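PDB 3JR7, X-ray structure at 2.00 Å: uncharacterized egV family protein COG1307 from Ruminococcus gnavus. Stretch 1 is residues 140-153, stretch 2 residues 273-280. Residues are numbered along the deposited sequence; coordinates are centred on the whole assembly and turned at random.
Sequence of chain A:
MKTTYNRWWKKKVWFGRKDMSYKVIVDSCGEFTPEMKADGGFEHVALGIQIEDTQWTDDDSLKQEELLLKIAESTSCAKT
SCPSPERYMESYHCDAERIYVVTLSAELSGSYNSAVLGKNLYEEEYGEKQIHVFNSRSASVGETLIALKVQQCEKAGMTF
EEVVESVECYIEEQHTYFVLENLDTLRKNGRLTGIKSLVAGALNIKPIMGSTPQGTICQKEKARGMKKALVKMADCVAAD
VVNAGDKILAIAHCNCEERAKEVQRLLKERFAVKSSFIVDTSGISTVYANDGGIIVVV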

# COMPACT_ATOMS: atom_id res chain seq x y z
N SER A 140 -0.90 -0.52 0.39
CA SER A 140 -0.98 -1.45 -0.74
C SER A 140 -0.03 -0.96 -1.82
O SER A 140 1.14 -0.66 -1.53
CB SER A 140 -2.45 -1.58 -1.21
OG SER A 140 -2.60 -2.38 -2.40
N VAL A 141 -0.52 -0.81 -3.04
CA VAL A 141 0.30 -0.43 -4.18
C VAL A 141 0.84 1.01 -4.13
O VAL A 141 1.79 1.36 -4.85
CB VAL A 141 -0.38 -0.71 -5.57
CG1 VAL A 141 -0.34 -2.22 -5.91
CG2 VAL A 141 -1.78 -0.12 -5.64
N GLY A 142 0.27 1.84 -3.26
CA GLY A 142 0.92 3.14 -2.94
C GLY A 142 2.35 2.89 -2.43
O GLY A 142 3.30 3.54 -2.84
N GLU A 143 2.51 1.90 -1.54
CA GLU A 143 3.85 1.55 -1.00
C GLU A 143 4.74 0.97 -2.10
O GLU A 143 5.94 1.27 -2.21
CB GLU A 143 3.70 0.55 0.13
CG GLU A 143 2.94 1.12 1.35
CD GLU A 143 2.69 0.07 2.42
OE1 GLU A 143 3.65 -0.54 2.89
OE2 GLU A 143 1.51 -0.13 2.78
N THR A 144 4.13 0.11 -2.93
CA THR A 144 4.81 -0.54 -4.02
C THR A 144 5.43 0.51 -4.92
O THR A 144 6.63 0.46 -5.26
CB THR A 144 3.83 -1.38 -4.86
OG1 THR A 144 3.06 -2.25 -4.01
CG2 THR A 144 4.56 -2.16 -5.91
N LEU A 145 4.61 1.49 -5.28
CA LEU A 145 5.07 2.53 -6.21
C LEU A 145 6.20 3.38 -5.61
O LEU A 145 7.14 3.74 -6.30
CB LEU A 145 3.91 3.42 -6.66
CG LEU A 145 3.02 2.85 -7.76
CD1 LEU A 145 1.78 3.74 -7.94
CD2 LEU A 145 3.78 2.67 -9.06
N ILE A 146 6.11 3.66 -4.32
CA ILE A 146 7.19 4.37 -3.59
C ILE A 146 8.52 3.56 -3.62
O ILE A 146 9.55 4.11 -3.96
CB ILE A 146 6.75 4.70 -2.14
CG1 ILE A 146 5.57 5.71 -2.16
CG2 ILE A 146 7.90 5.30 -1.32
CD1 ILE A 146 4.83 5.78 -0.83
N ALA A 147 8.44 2.25 -3.35
CA ALA A 147 9.58 1.35 -3.43
C ALA A 147 10.22 1.40 -4.83
O ALA A 147 11.47 1.47 -4.94
CB ALA A 147 9.19 -0.11 -3.09
N LEU A 148 9.38 1.35 -5.88
CA LEU A 148 9.85 1.48 -7.28
C LEU A 148 10.57 2.81 -7.54
O LEU A 148 11.60 2.89 -8.24
CB LEU A 148 8.70 1.28 -8.29
CG LEU A 148 8.18 -0.15 -8.43
CD1 LEU A 148 6.94 -0.29 -9.25
CD2 LEU A 148 9.33 -1.09 -9.02
N LYS A 149 10.03 3.87 -6.96
CA LYS A 149 10.65 5.18 -7.10
C LYS A 149 12.03 5.25 -6.42
O LYS A 149 12.95 5.84 -6.97
CB LYS A 149 9.70 6.26 -6.53
CG LYS A 149 10.14 7.72 -6.74
CD LYS A 149 10.40 8.07 -8.24
CE LYS A 149 9.16 8.31 -9.02
NZ LYS A 149 9.40 8.83 -10.44
N VAL A 150 12.16 4.65 -5.24
CA VAL A 150 13.47 4.56 -4.58
C VAL A 150 14.47 3.92 -5.54
O VAL A 150 15.55 4.45 -5.79
CB VAL A 150 13.41 3.76 -3.24
CG1 VAL A 150 14.87 3.51 -2.73
CG2 VAL A 150 12.52 4.46 -2.22
N GLN A 151 14.09 2.79 -6.11
CA GLN A 151 14.99 2.06 -7.03
C GLN A 151 15.31 2.90 -8.26
O GLN A 151 16.43 2.89 -8.74
CB GLN A 151 14.32 0.75 -7.45
CG GLN A 151 15.08 -0.12 -8.51
CD GLN A 151 14.25 -1.34 -8.96
OE1 GLN A 151 13.09 -1.22 -9.28
NE2 GLN A 151 14.83 -2.49 -8.92
N GLN A 152 14.31 3.61 -8.77
CA GLN A 152 14.52 4.46 -9.95
C GLN A 152 15.55 5.55 -9.63
O GLN A 152 16.52 5.74 -10.37
CB GLN A 152 13.19 5.05 -10.44
CG GLN A 152 13.32 5.96 -11.68
CD GLN A 152 12.05 6.80 -11.95
OE1 GLN A 152 11.04 6.69 -11.25
NE2 GLN A 152 12.13 7.66 -12.94
N CYS A 153 15.38 6.22 -8.49
CA CYS A 153 16.34 7.24 -8.04
C CYS A 153 17.75 6.68 -7.85
O CYS A 153 18.75 7.29 -8.28
CB CYS A 153 15.87 7.85 -6.75
SG CYS A 153 14.34 8.78 -6.97
N VAL A 273 -0.29 7.14 -19.25
CA VAL A 273 0.72 6.99 -18.20
C VAL A 273 1.96 6.40 -18.79
O VAL A 273 1.91 5.93 -19.90
CB VAL A 273 0.25 6.04 -17.10
CG1 VAL A 273 -0.81 6.71 -16.26
CG2 VAL A 273 -0.20 4.72 -17.71
N LYS A 274 3.05 6.38 -18.05
CA LYS A 274 4.28 5.83 -18.55
C LYS A 274 4.08 4.36 -18.75
O LYS A 274 4.49 3.80 -19.77
CB LYS A 274 5.41 6.07 -17.55
CG LYS A 274 6.79 5.56 -18.05
CD LYS A 274 7.76 5.34 -16.87
CE LYS A 274 8.25 6.63 -16.28
NZ LYS A 274 8.60 6.47 -14.81
N SER A 275 3.45 3.73 -17.76
CA SER A 275 3.13 2.33 -17.78
C SER A 275 2.19 2.05 -16.61
O SER A 275 1.97 2.91 -15.74
CB SER A 275 4.39 1.45 -17.63
OG SER A 275 5.04 1.67 -16.39
N SER A 276 1.62 0.85 -16.61
CA SER A 276 0.81 0.43 -15.49
C SER A 276 0.95 -1.06 -15.21
O SER A 276 1.39 -1.84 -16.07
CB SER A 276 -0.67 0.79 -15.72
OG SER A 276 -1.22 -0.01 -16.77
N PHE A 277 0.56 -1.46 -14.02
CA PHE A 277 0.52 -2.82 -13.71
C PHE A 277 -0.55 -3.13 -12.72
O PHE A 277 -1.04 -2.24 -12.01
CB PHE A 277 1.89 -3.26 -13.19
CG PHE A 277 2.28 -2.63 -11.89
CD1 PHE A 277 1.88 -3.20 -10.68
CD2 PHE A 277 3.06 -1.49 -11.87
CE1 PHE A 277 2.24 -2.63 -9.47
CE2 PHE A 277 3.46 -0.92 -10.62
CZ PHE A 277 3.03 -1.49 -9.45
N ILE A 278 -0.90 -4.43 -12.67
CA ILE A 278 -1.93 -4.97 -11.80
C ILE A 278 -1.34 -6.04 -10.91
O ILE A 278 -0.54 -6.87 -11.38
CB ILE A 278 -3.08 -5.61 -12.65
CG1 ILE A 278 -3.80 -4.55 -13.50
CG2 ILE A 278 -4.05 -6.32 -11.78
CD1 ILE A 278 -4.85 -5.14 -14.49
N VAL A 279 -1.71 -6.04 -9.64
CA VAL A 279 -1.25 -7.06 -8.67
C VAL A 279 -2.38 -7.55 -7.81
O VAL A 279 -3.37 -6.83 -7.59
CB VAL A 279 -0.18 -6.55 -7.69
CG1 VAL A 279 1.06 -6.39 -8.39
CG2 VAL A 279 -0.64 -5.24 -6.95
N ASP A 280 -2.20 -8.76 -7.30
CA ASP A 280 -3.07 -9.33 -6.29
C ASP A 280 -2.77 -8.69 -4.98
O ASP A 280 -1.60 -8.44 -4.66
CB ASP A 280 -2.87 -10.84 -6.16
CG ASP A 280 -3.32 -11.59 -7.41
OD1 ASP A 280 -4.52 -11.70 -7.61
OD2 ASP A 280 -2.45 -11.96 -8.22
O HOH W 1 9.54 9.10 -13.27

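The two stretches meet as a helix lying against a strand. The residues that touch are at least 122 apart in sequence. Residues 141-153 form the helix, which continues beyond the stretch, and the strand runs through to D280. Their axes approach to 11.0 Å, with an angle of 128° between the N-to-C directions, so the elements run obliquely but closer to antiparallel than to parallel. The backbones come nearest at the start of the helix and near the end of the strand, where the CA atoms of V141 and V279 lie 8.2 Å apart. No hydrogen bond links the stretches directly. The helix keeps its own backbone bonds: i to i+4 bonds such as L145 N to V141 O (2.9 Å) and L148 N to T144 O (3.0 Å) continue to C153 N and K149 O (2.9 Å). At its first turn, S140 O accepts a bond from E143 N (2.9 Å) and a weak one from T144 N (3.4 Å).

Apolar packing dominates the contact, which buries 243 Å² in all. Successive strand residues alternate in direction: F277 and V279 point their CA-to-CB bonds toward the helix, whereas that of I278 points away. The F277 ring, with chi1 at 65° (p), contributes the largest covered area and meets four helix residues spaced over about two turns, all approaching it obliquely. L148 CD1 and L145 CD2 lie 3.8 and 3.9 Å, respectively, from F277 CE2, while T144 CG2 is 3.9 Å from F277 CZ. The T144 methyl meets the ring obliquely, while its hydroxyl, OG1, is hydrogen-bonded elsewhere in the structure. L145 starts sideways from its CA, but its side chain extends far enough to bring CD2 to the ring. V141 CG1 reaches F277 CE1 more loosely, at 4.4 Å, and packs much more tightly on V279, with V141 CG1 and V279 CG2 only 3.2 Å apart, a short separation for two methyl groups.

Polar contacts gather at the other end of the interface, near the end of stretch 1 and the start of stretch 2. Within the helix, K149 NZ donates to Q152 OE1 at 2.8 Å; the other end of the same amide, NE2, takes part in the water contact to K274. Q152 NE2 and K274 NZ are 4.2 Å apart and, both being donors, are bridged by an acceptor: water 1 accepts from Q152 NE2 at 3.0 Å and from K274 NZ at 3.2 Å. This water thereby joins two exposed side chains across the stretches, supplementing the hydrophobic contacts around F277.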